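Local coordinates for septation protein imp2 (Schizosaccharomyces pombe, PDB 5C1F) that links the cytokinetic ring to the plasma membrane through its phospholipid-binding F-BAR domain, is required for normal septation and takes part in medial ring disassembly, at residues 41-44 / 45-49; 81-84 / 85-89; 98-101 / 102-106; 226-229 / 230-234. All blocks are in the same frame, centred on the assembly; numbering follows the deposited sequence.

Contact 1 (41-44 / 45-49)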
loop_
_atom_site.group_PDB
_atom_site.type_symbol
_atom_site.label_atom_id
_atom_site.label_comp_id
_atom_site.label_asym_id
_atom_site.label_seq_id
_atom_site.Cartn_x
_atom_site.Cartn_y
_atom_site.Cartn_z
ATOM N N TYR A 41 11.195 10.287 -2.979
ATOM C CA TYR A 41 10.893 9.502 -1.788
ATOM C C TYR A 41 9.865 10.186 -0.897
ATOM O O TYR A 41 9.207 9.530 -0.092
ATOM C CB TYR A 41 12.171 9.209 -1.004
ATOM C CG TYR A 41 13.022 8.156 -1.673
ATOM C CD1 TYR A 41 12.564 6.850 -1.804
ATOM C CD2 TYR A 41 14.274 8.465 -2.184
ATOM C CE1 TYR A 41 13.331 5.881 -2.419
ATOM C CE2 TYR A 41 15.051 7.503 -2.801
ATOM C CZ TYR A 41 14.574 6.214 -2.917
ATOM O OH TYR A 41 15.343 5.253 -3.530
ATOM N N HIS A 42 9.727 11.501 -1.043
ATOM C CA HIS A 42 8.663 12.229 -0.365
ATOM C C HIS A 42 7.308 11.698 -0.814
ATOM O O HIS A 42 6.433 11.417 0.006
ATOM C CB HIS A 42 8.758 13.727 -0.649
ATOM C CG HIS A 42 7.576 14.510 -0.165
ATOM N ND1 HIS A 42 7.406 14.860 1.157
ATOM C CD2 HIS A 42 6.507 15.009 -0.828
ATOM C CE1 HIS A 42 6.283 15.545 1.287
ATOM N NE2 HIS A 42 5.718 15.648 0.098
ATOM N N GLU A 43 7.147 11.560 -2.126
ATOM C CA GLU A 43 5.913 11.046 -2.703
ATOM C C GLU A 43 5.693 9.582 -2.314
ATOM O O GLU A 43 4.585 9.190 -1.938
ATOM C CB GLU A 43 5.936 11.201 -4.226
ATOM C CG GLU A 43 4.768 10.560 -4.957
ATOM C CD GLU A 43 3.459 11.304 -4.774
ATOM O OE1 GLU A 43 3.453 12.358 -4.105
ATOM O OE2 GLU A 43 2.427 10.834 -5.304
ATOM N N ARG A 44 6.758 8.789 -2.398
ATOM C CA ARG A 44 6.712 7.370 -2.053
ATOM C C ARG A 44 6.241 7.152 -0.615
ATOM O O ARG A 44 5.538 6.185 -0.321
ATOM C CB ARG A 44 8.090 6.732 -2.257
ATOM C CG ARG A 44 8.132 5.238 -2.008
ATOM C CD ARG A 44 7.129 4.498 -2.881
ATOM N NE ARG A 44 7.101 3.073 -2.567
ATOM C CZ ARG A 44 6.335 2.532 -1.624
ATOM N NH1 ARG A 44 5.524 3.297 -0.904
ATOM N NH2 ARG A 44 6.375 1.225 -1.400
ATOM N N ALA A 45 6.626 8.064 0.272
ATOM C CA ALA A 45 6.238 7.985 1.673
ATOM C C ALA A 45 4.765 8.335 1.856
ATOM O O ALA A 45 4.056 7.688 2.629
ATOM C CB ALA A 45 7.110 8.902 2.517
ATOM N N ASN A 46 4.308 9.363 1.148
ATOM C CA ASN A 46 2.910 9.771 1.220
ATOM C C ASN A 46 1.995 8.720 0.612
ATOM O O ASN A 46 0.885 8.499 1.097
ATOM C CB ASN A 46 2.700 11.119 0.529
ATOM C CG ASN A 46 3.056 12.293 1.426
ATOM O OD1 ASN A 46 2.977 12.198 2.653
ATOM N ND2 ASN A 46 3.448 13.406 0.817
ATOM N N ILE A 47 2.469 8.076 -0.450
ATOM C CA ILE A 47 1.752 6.957 -1.047
ATOM C C ILE A 47 1.558 5.857 -0.009
ATOM O O ILE A 47 0.463 5.314 0.137
ATOM C CB ILE A 47 2.496 6.389 -2.277
ATOM C CG1 ILE A 47 2.479 7.403 -3.422
ATOM C CG2 ILE A 47 1.873 5.075 -2.728
ATOM C CD1 ILE A 47 3.277 6.973 -4.637
ATOM N N GLU A 48 2.623 5.551 0.724
ATOM C CA GLU A 48 2.567 4.513 1.746
ATOM C C GLU A 48 1.634 4.899 2.889
ATOM O O GLU A 48 0.894 4.065 3.410
ATOM C CB GLU A 48 3.965 4.225 2.293
ATOM C CG GLU A 48 4.049 2.952 3.127
ATOM C CD GLU A 48 3.987 1.693 2.274
ATOM O OE1 GLU A 48 3.976 1.815 1.032
ATOM O OE2 GLU A 48 3.957 0.580 2.845
ATOM N N GLU A 49 1.671 6.170 3.273
ATOM C CA GLU A 49 0.847 6.662 4.370
ATOM C C GLU A 49 -0.636 6.564 4.031
ATOM O O GLU A 49 -1.428 6.054 4.822
ATOM C CB GLU A 49 1.217 8.108 4.710
ATOM C CG GLU A 49 0.484 8.669 5.922
ATOM C CD GLU A 49 0.894 10.098 6.245
ATOM O OE1 GLU A 49 1.778 10.639 5.549
ATOM O OE2 GLU A 49 0.332 10.682 7.195
#
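Arg44 and Glu48, one helical turn apart, are joined by a buried salt bridge: Arg44 NH1 reaches Glu48 OE1 at 2.9 Å with a nearly straight N-H, 170°. The carboxylate oxygen sits at the edge of the guanidinium, in its plane, while the arginine comes to OE1 on the anti side but tilted well out of the carboxylate plane. Both chains start with CG anti to the backbone N and bend at chi2, which lays them side by side. Each oxygen of Glu48 has a further partner: OE1 takes the hydroxyl of Tyr51 of the second subunit, and OE2 bonds to His89 ND1, so the buried carboxylate is held at both oxygens. On another side of the helix the amide of Asn46 stands over one face of the His42 ring, ND2 lying 3.6 Å from His42 CE1, with the two planes 78° apart; His42 ND1 bonds to Glu101. The backbone follows the i to i+4 pattern, Ile47 N to Glu43 O being 2.8 Å. Packing is lighter: Ile47 CD1 touches Glu43 CG at 3.9 Å. This turn of helix 18-59 lies in the F-BAR helical bundle, where Tyr41 packs on Val100 of helix 69-155, Arg44 lies on Phe229 and Ile233 of helix 162-252, and Leu58 of the second subunit packs on Glu43 and Arg44.

Contact 2 (81-84 / 85-89)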
loop_
_atom_site.group_PDB
_atom_site.type_symbol
_atom_site.label_atom_id
_atom_site.label_comp_id
_atom_site.label_asym_id
_atom_site.label_seq_id
_atom_site.Cartn_x
_atom_site.Cartn_y
_atom_site.Cartn_z
ATOM N N GLU A 81 -6.081 -8.837 11.547
ATOM C CA GLU A 81 -4.780 -8.981 10.907
ATOM C C GLU A 81 -4.607 -7.993 9.760
ATOM O O GLU A 81 -3.485 -7.586 9.451
ATOM C CB GLU A 81 -4.564 -10.419 10.419
ATOM C CG GLU A 81 -4.335 -11.433 11.545
ATOM C CD GLU A 81 -3.110 -11.123 12.410
ATOM O OE1 GLU A 81 -2.278 -10.275 12.018
ATOM O OE2 GLU A 81 -2.976 -11.736 13.492
ATOM N N VAL A 82 -5.715 -7.602 9.134
ATOM C CA VAL A 82 -5.682 -6.521 8.155
ATOM C C VAL A 82 -5.336 -5.220 8.882
ATOM O O VAL A 82 -4.618 -4.367 8.350
ATOM C CB VAL A 82 -7.026 -6.396 7.398
ATOM C CG1 VAL A 82 -7.143 -5.052 6.694
ATOM C CG2 VAL A 82 -7.180 -7.540 6.404
ATOM N N ASP A 83 -5.826 -5.090 10.113
ATOM C CA ASP A 83 -5.500 -3.946 10.959
ATOM C C ASP A 83 -4.016 -3.954 11.320
ATOM O O ASP A 83 -3.367 -2.908 11.322
ATOM C CB ASP A 83 -6.357 -3.951 12.226
ATOM C CG ASP A 83 -6.348 -2.612 12.947
ATOM O OD1 ASP A 83 -6.005 -1.588 12.318
ATOM O OD2 ASP A 83 -6.699 -2.584 14.145
ATOM N N ASN A 84 -3.479 -5.136 11.617
ATOM C CA ASN A 84 -2.055 -5.264 11.916
ATOM C C ASN A 84 -1.200 -4.888 10.713
ATOM O O ASN A 84 -0.116 -4.326 10.853
ATOM C CB ASN A 84 -1.720 -6.684 12.372
ATOM C CG ASN A 84 -2.107 -6.936 13.811
ATOM O OD1 ASN A 84 -2.175 -6.005 14.618
ATOM N ND2 ASN A 84 -2.360 -8.197 14.146
ATOM N N MET A 85 -1.698 -5.199 9.525
ATOM C CA MET A 85 -1.003 -4.821 8.309
ATOM C C MET A 85 -1.039 -3.304 8.128
ATOM O O MET A 85 -0.050 -2.700 7.716
ATOM C CB MET A 85 -1.611 -5.538 7.103
ATOM C CG MET A 85 -1.261 -7.022 7.051
ATOM S SD MET A 85 -1.867 -7.860 5.572
ATOM C CE MET A 85 -3.136 -8.908 6.268
ATOM N N ALA A 86 -2.171 -2.692 8.461
ATOM C CA ALA A 86 -2.305 -1.238 8.415
ATOM C C ALA A 86 -1.311 -0.554 9.353
ATOM O O ALA A 86 -0.616 0.377 8.954
ATOM C CB ALA A 86 -3.731 -0.820 8.763
ATOM N N LYS A 87 -1.257 -1.023 10.599
ATOM C CA LYS A 87 -0.341 -0.484 11.604
ATOM C C LYS A 87 1.106 -0.547 11.134
ATOM O O LYS A 87 1.881 0.390 11.338
ATOM C CB LYS A 87 -0.468 -1.248 12.923
ATOM C CG LYS A 87 -1.851 -1.250 13.536
ATOM C CD LYS A 87 -1.910 -2.222 14.708
ATOM C CE LYS A 87 -3.329 -2.412 15.215
ATOM N NZ LYS A 87 -3.393 -3.413 16.316
ATOM N N SER A 88 1.464 -1.673 10.524
ATOM C CA SER A 88 2.809 -1.871 10.010
ATOM C C SER A 88 3.098 -0.872 8.896
ATOM O O SER A 88 4.110 -0.173 8.928
ATOM C CB SER A 88 2.986 -3.306 9.506
ATOM O OG SER A 88 4.235 -3.478 8.855
ATOM N N HIS A 89 2.198 -0.799 7.921
ATOM C CA HIS A 89 2.367 0.126 6.806
ATOM C C HIS A 89 2.431 1.583 7.276
ATOM O O HIS A 89 3.142 2.389 6.680
ATOM C CB HIS A 89 1.244 -0.063 5.782
ATOM C CG HIS A 89 1.438 -1.249 4.891
ATOM N ND1 HIS A 89 2.307 -1.239 3.820
ATOM C CD2 HIS A 89 0.885 -2.485 4.913
ATOM C CE1 HIS A 89 2.277 -2.415 3.221
ATOM N NE2 HIS A 89 1.424 -3.191 3.865
#
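Met85 folds back over the carbonyl of Glu81, and this is the tight, buried side of the contact. Its CG lies 3.3 Å from Glu81 O, and the bend at chi3 (-111°) carries CE back to 3.5 Å from the same carbonyl oxygen, which also accepts the backbone N-H of Met85. The methyl end approaches Val82 more loosely, CE to Val82 CG2 being 4.3 Å. Both apolar side chains continue into the dimer interface, Val82 against Phe229 of the second subunit and Met85 against its Ile233. The turn belongs to helix 69-155 of the F-BAR domain, a long helix of the elongated antiparallel dimer; its neighbours in the same chain are helices 18-59 and 162-252. At the border of the buried side, Asn84 ND2 gives a 3.0 Å, almost straight bond (175°) to Glu81 OE1, reaching it from above the carboxylate plane, while Glu81 OE2 is bridged to Arg246. Toward solvent the contact is slack. Lys87 stretches out fully beyond CG, back over the preceding turn, and its NZ makes a weak hydrogen bond to Asn84 OD1 at 3.3 Å. Were Asn84 an alanine, Glu81 OE1 would probably lack its amide donor and the ammonium end of Lys87 would swing more freely. Asp83 OD2 stays 4.0 Å from Lys87 NZ, beyond a salt bridge, and meets Lys87 CE instead at 3.5 Å; Asp83 is paired with Arg60.

Contact 3 (98-101 / 102-106)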
loop_
_atom_site.group_PDB
_atom_site.type_symbol
_atom_site.label_atom_id
_atom_site.label_comp_id
_atom_site.label_asym_id
_atom_site.label_seq_id
_atom_site.Cartn_x
_atom_site.Cartn_y
_atom_site.Cartn_z
ATOM N N ASP A 98 11.144 9.670 7.836
ATOM C CA ASP A 98 12.213 10.051 8.754
ATOM C C ASP A 98 13.593 9.546 8.339
ATOM O O ASP A 98 14.568 10.294 8.394
ATOM C CB ASP A 98 11.892 9.557 10.166
ATOM C CG ASP A 98 10.623 10.170 10.720
ATOM O OD1 ASP A 98 10.291 11.304 10.317
ATOM O OD2 ASP A 98 9.953 9.517 11.549
ATOM N N ASP A 99 13.681 8.285 7.922
ATOM C CA ASP A 99 14.979 7.675 7.638
ATOM C C ASP A 99 15.386 7.763 6.171
ATOM O O ASP A 99 16.566 7.633 5.844
ATOM C CB ASP A 99 14.987 6.210 8.073
ATOM C CG ASP A 99 14.780 6.045 9.564
ATOM O OD1 ASP A 99 14.963 7.034 10.305
ATOM O OD2 ASP A 99 14.437 4.924 9.991
ATOM N N VAL A 100 14.423 7.973 5.282
ATOM C CA VAL A 100 14.746 8.054 3.863
ATOM C C VAL A 100 14.605 9.487 3.351
ATOM O O VAL A 100 15.606 10.141 3.069
ATOM C CB VAL A 100 13.873 7.096 3.033
ATOM C CG1 VAL A 100 14.307 7.104 1.578
ATOM C CG2 VAL A 100 13.968 5.688 3.594
ATOM N N GLU A 101 13.372 9.976 3.248
ATOM C CA GLU A 101 13.124 11.340 2.780
ATOM C C GLU A 101 13.912 12.398 3.552
ATOM O O GLU A 101 14.643 13.193 2.958
ATOM C CB GLU A 101 11.636 11.674 2.864
ATOM C CG GLU A 101 11.327 13.150 2.629
ATOM C CD GLU A 101 9.878 13.496 2.917
ATOM O OE1 GLU A 101 9.092 12.579 3.239
ATOM O OE2 GLU A 101 9.522 14.689 2.823
ATOM N N ASN A 102 13.764 12.407 4.873
ATOM C CA ASN A 102 14.417 13.417 5.702
ATOM C C ASN A 102 15.937 13.292 5.716
ATOM O O ASN A 102 16.634 14.229 6.094
ATOM C CB ASN A 102 13.883 13.358 7.134
ATOM C CG ASN A 102 12.458 13.869 7.245
ATOM O OD1 ASN A 102 11.972 14.581 6.363
ATOM N ND2 ASN A 102 11.782 13.510 8.332
ATOM N N ALA A 103 16.446 12.133 5.306
ATOM C CA ALA A 103 17.888 11.936 5.210
ATOM C C ALA A 103 18.467 12.850 4.137
ATOM O O ALA A 103 19.553 13.404 4.303
ATOM C CB ALA A 103 18.218 10.480 4.913
ATOM N N PHE A 104 17.731 13.006 3.038
ATOM C CA PHE A 104 18.117 13.938 1.982
ATOM C C PHE A 104 18.027 15.373 2.477
ATOM O O PHE A 104 18.848 16.216 2.113
ATOM C CB PHE A 104 17.234 13.764 0.744
ATOM C CG PHE A 104 17.336 12.410 0.113
ATOM C CD1 PHE A 104 18.383 12.106 -0.741
ATOM C CD2 PHE A 104 16.384 11.437 0.372
ATOM C CE1 PHE A 104 18.482 10.856 -1.322
ATOM C CE2 PHE A 104 16.477 10.188 -0.205
ATOM C CZ PHE A 104 17.527 9.896 -1.055
ATOM N N THR A 105 17.020 15.643 3.304
ATOM C CA THR A 105 16.817 16.975 3.866
ATOM C C THR A 105 17.973 17.358 4.782
ATOM O O THR A 105 18.492 18.472 4.707
ATOM C CB THR A 105 15.495 17.064 4.653
ATOM O OG1 THR A 105 14.395 16.784 3.779
ATOM C CG2 THR A 105 15.322 18.453 5.251
ATOM N N ARG A 106 18.375 16.419 5.636
ATOM C CA ARG A 106 19.485 16.634 6.556
ATOM C C ARG A 106 20.807 16.754 5.800
ATOM O O ARG A 106 21.722 17.446 6.240
ATOM C CB ARG A 106 19.557 15.501 7.591
ATOM C CG ARG A 106 18.355 15.450 8.537
ATOM C CD ARG A 106 18.511 14.401 9.641
ATOM N NE ARG A 106 18.580 13.035 9.122
ATOM C CZ ARG A 106 17.548 12.196 9.058
ATOM N NH1 ARG A 106 17.719 10.976 8.570
ATOM N NH2 ARG A 106 16.348 12.571 9.484
#
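Val100 and Phe104 make the apolar contact here, lying side by side with Val100 CG1 4.2 Å from Phe104 CE2. Beyond these segments both pack into helices 18-59 and 162-252 of the F-BAR bundle. The phenylalanine ring also borders two carbonyl oxygens: Glu101 O lies at its edge, and Val100 O comes within 3.1 Å of Phe104 CD2. Charged and amide side chains make a second group. Asp98 and Asn102 run side by side, their flat groups 30° apart, with Asp98 OD1 3.3 Å from Asn102 ND2. Glu101 extends past Asn102, its carboxylate engaged by His42. Hydrogen bonds form the third group. Those of the main chain between 98-101 and 102-106 are weak: Ala103 N to Val100 O, and Phe104 N and Thr105 N sharing Glu101 O. Residues 98-101 form a wider pi-type turn, which probably disturbs the i to i+4 pairing here. Arg106 has two conformers, and in one of them it reaches back two turns, a bend at chi3 (-64°) turning it along the helix with Asn102 O over the centre of one guanidinium face. There NH2 and NH1 both point at Asp98 O, at 3.1 Å and 3.2 Å, the oxygen lying at the guanidinium edge. The chemistry thus divides helix 69-155 into an apolar side, where Val100 and Phe104 enter the bundle, and a polar outer side, where Arg106, in one of its conformers, may stand in for a backbone donor to Asp98 O.

Contact 4 (226-229 / 230-234)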
loop_
_atom_site.group_PDB
_atom_site.type_symbol
_atom_site.label_atom_id
_atom_site.label_comp_id
_atom_site.label_asym_id
_atom_site.label_seq_id
_atom_site.Cartn_x
_atom_site.Cartn_y
_atom_site.Cartn_z
ATOM N N MET A 226 19.184 4.458 -0.303
ATOM C CA MET A 226 18.462 3.546 -1.181
ATOM C C MET A 226 18.455 2.148 -0.579
ATOM O O MET A 226 17.473 1.418 -0.698
ATOM C CB MET A 226 19.077 3.525 -2.582
ATOM C CG MET A 226 18.683 4.718 -3.435
ATOM S SD MET A 226 19.181 4.568 -5.167
ATOM C CE MET A 226 20.969 4.496 -5.018
ATOM N N TRP A 227 19.552 1.783 0.075
ATOM C CA TRP A 227 19.625 0.503 0.761
ATOM C C TRP A 227 18.593 0.462 1.883
ATOM O O TRP A 227 17.843 -0.506 2.009
ATOM C CB TRP A 227 21.029 0.259 1.312
ATOM C CG TRP A 227 21.222 -1.115 1.875
ATOM C CD1 TRP A 227 20.913 -1.535 3.135
ATOM C CD2 TRP A 227 21.774 -2.252 1.196
ATOM N NE1 TRP A 227 21.235 -2.862 3.284
ATOM C CE2 TRP A 227 21.766 -3.327 2.109
ATOM C CE3 TRP A 227 22.272 -2.466 -0.093
ATOM C CZ2 TRP A 227 22.238 -4.595 1.775
ATOM C CZ3 TRP A 227 22.741 -3.727 -0.423
ATOM C CH2 TRP A 227 22.720 -4.774 0.507
ATOM N N THR A 228 18.551 1.524 2.682
ATOM C CA THR A 228 17.589 1.635 3.775
ATOM C C THR A 228 16.160 1.513 3.250
ATOM O O THR A 228 15.321 0.845 3.860
ATOM C CB THR A 228 17.758 2.968 4.543
ATOM O OG1 THR A 228 19.018 2.963 5.226
ATOM C CG2 THR A 228 16.645 3.158 5.569
ATOM N N PHE A 229 15.901 2.139 2.106
ATOM C CA PHE A 229 14.595 2.059 1.460
ATOM C C PHE A 229 14.175 0.609 1.205
ATOM O O PHE A 229 13.040 0.231 1.499
ATOM C CB PHE A 229 14.608 2.851 0.148
ATOM C CG PHE A 229 13.374 2.659 -0.695
ATOM C CD1 PHE A 229 12.142 3.115 -0.258
ATOM C CD2 PHE A 229 13.451 2.037 -1.933
ATOM C CE1 PHE A 229 11.005 2.946 -1.030
ATOM C CE2 PHE A 229 12.320 1.865 -2.711
ATOM C CZ PHE A 229 11.094 2.323 -2.258
ATOM N N THR A 230 15.088 -0.205 0.677
ATOM C CA THR A 230 14.777 -1.608 0.394
ATOM C C THR A 230 14.579 -2.424 1.667
ATOM O O THR A 230 13.777 -3.361 1.695
ATOM C CB THR A 230 15.877 -2.286 -0.444
ATOM O OG1 THR A 230 17.049 -2.484 0.360
ATOM C CG2 THR A 230 16.218 -1.447 -1.662
ATOM N N LEU A 231 15.322 -2.076 2.712
ATOM C CA LEU A 231 15.202 -2.765 3.990
ATOM C C LEU A 231 13.825 -2.525 4.589
ATOM O O LEU A 231 13.197 -3.440 5.122
ATOM C CB LEU A 231 16.285 -2.301 4.962
ATOM C CG LEU A 231 17.720 -2.696 4.628
ATOM C CD1 LEU A 231 18.653 -2.244 5.736
ATOM C CD2 LEU A 231 17.820 -4.197 4.410
ATOM N N LEU A 232 13.364 -1.283 4.489
ATOM C CA LEU A 232 12.047 -0.904 4.981
ATOM C C LEU A 232 10.926 -1.624 4.233
ATOM O O LEU A 232 9.968 -2.089 4.848
ATOM C CB LEU A 232 11.861 0.614 4.880
ATOM C CG LEU A 232 12.709 1.424 5.860
ATOM C CD1 LEU A 232 12.521 2.925 5.645
ATOM C CD2 LEU A 232 12.371 1.024 7.293
ATOM N N ILE A 233 11.042 -1.727 2.911
ATOM C CA ILE A 233 10.004 -2.390 2.121
ATOM C C ILE A 233 10.006 -3.900 2.364
ATOM O O ILE A 233 8.949 -4.525 2.461
ATOM C CB ILE A 233 10.166 -2.118 0.606
ATOM C CG1 ILE A 233 10.122 -0.617 0.312
ATOM C CG2 ILE A 233 9.081 -2.827 -0.183
ATOM C CD1 ILE A 233 8.800 0.039 0.647
ATOM N N SER A 234 11.194 -4.487 2.456
ATOM C CA SER A 234 11.307 -5.910 2.753
ATOM C C SER A 234 10.721 -6.228 4.130
ATOM O O SER A 234 10.119 -7.282 4.322
ATOM C CB SER A 234 12.766 -6.369 2.682
ATOM O OG SER A 234 13.229 -6.411 1.343
#
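The Phe229 ring has Ile233 over one face: CG1 lies 4.2 Å from the ring centroid, 21° off the normal, a CH-pi contact displaced toward the rim. A chi1 of 171° carries the ring along the helix toward that isoleucine. The Trp227 indole is met obliquely by Leu231, whose CD1 touches Trp227 CD1 at 3.5 Å and NE1 at 3.6 Å. These pairs are i to i+4 contacts on helix 162-252 of the F-BAR bundle; Phe229 also meets the Tyr41 ring and Leu96, and Trp227 packs on Leu251 of the second subunit. Thr230 turns its hydroxyl back onto the helix: OG1 sits between the backbone N and the carbonyl carbon (chi1 71°) and donates to Trp227 O at 2.7 Å, in the carbonyl plane and on a lone pair. The same oxygen takes Leu231 N at 3.1 Å, so it is gripped twice. A valine in place of Thr230 would probably leave Trp227 O with the backbone donor alone and lose the weak bond that OG1 shares with Arg248 of the second subunit. Alongside, Thr228 CG2 and Leu232 CD1 run together at 4.1 Å, and Thr228 OG1 bonds to Ser224 O.

Overall arrangement
All four contacts are turns within the three long helices of one F-BAR domain: contact 1 on helix 18-59, contacts 2 and 3 on helix 69-155, contact 4 on helix 162-252. Contact 1 is the most buried and touches each of the others, by hydrogen bonds to contacts 2 and 3 and by packing on contact 4. Contacts 3 and 4 meet through Val100 and Leu232, whereas contacts 2 and 3, though on one helix, have centres about 24 Å apart. Contacts 1, 2 and 4 touch the second subunit; contact 3 is not touched by it. Buried charge marks contact 1, apolar and aromatic packing contact 4, while contacts 2 and 3 join a buried apolar side to a polar outer one.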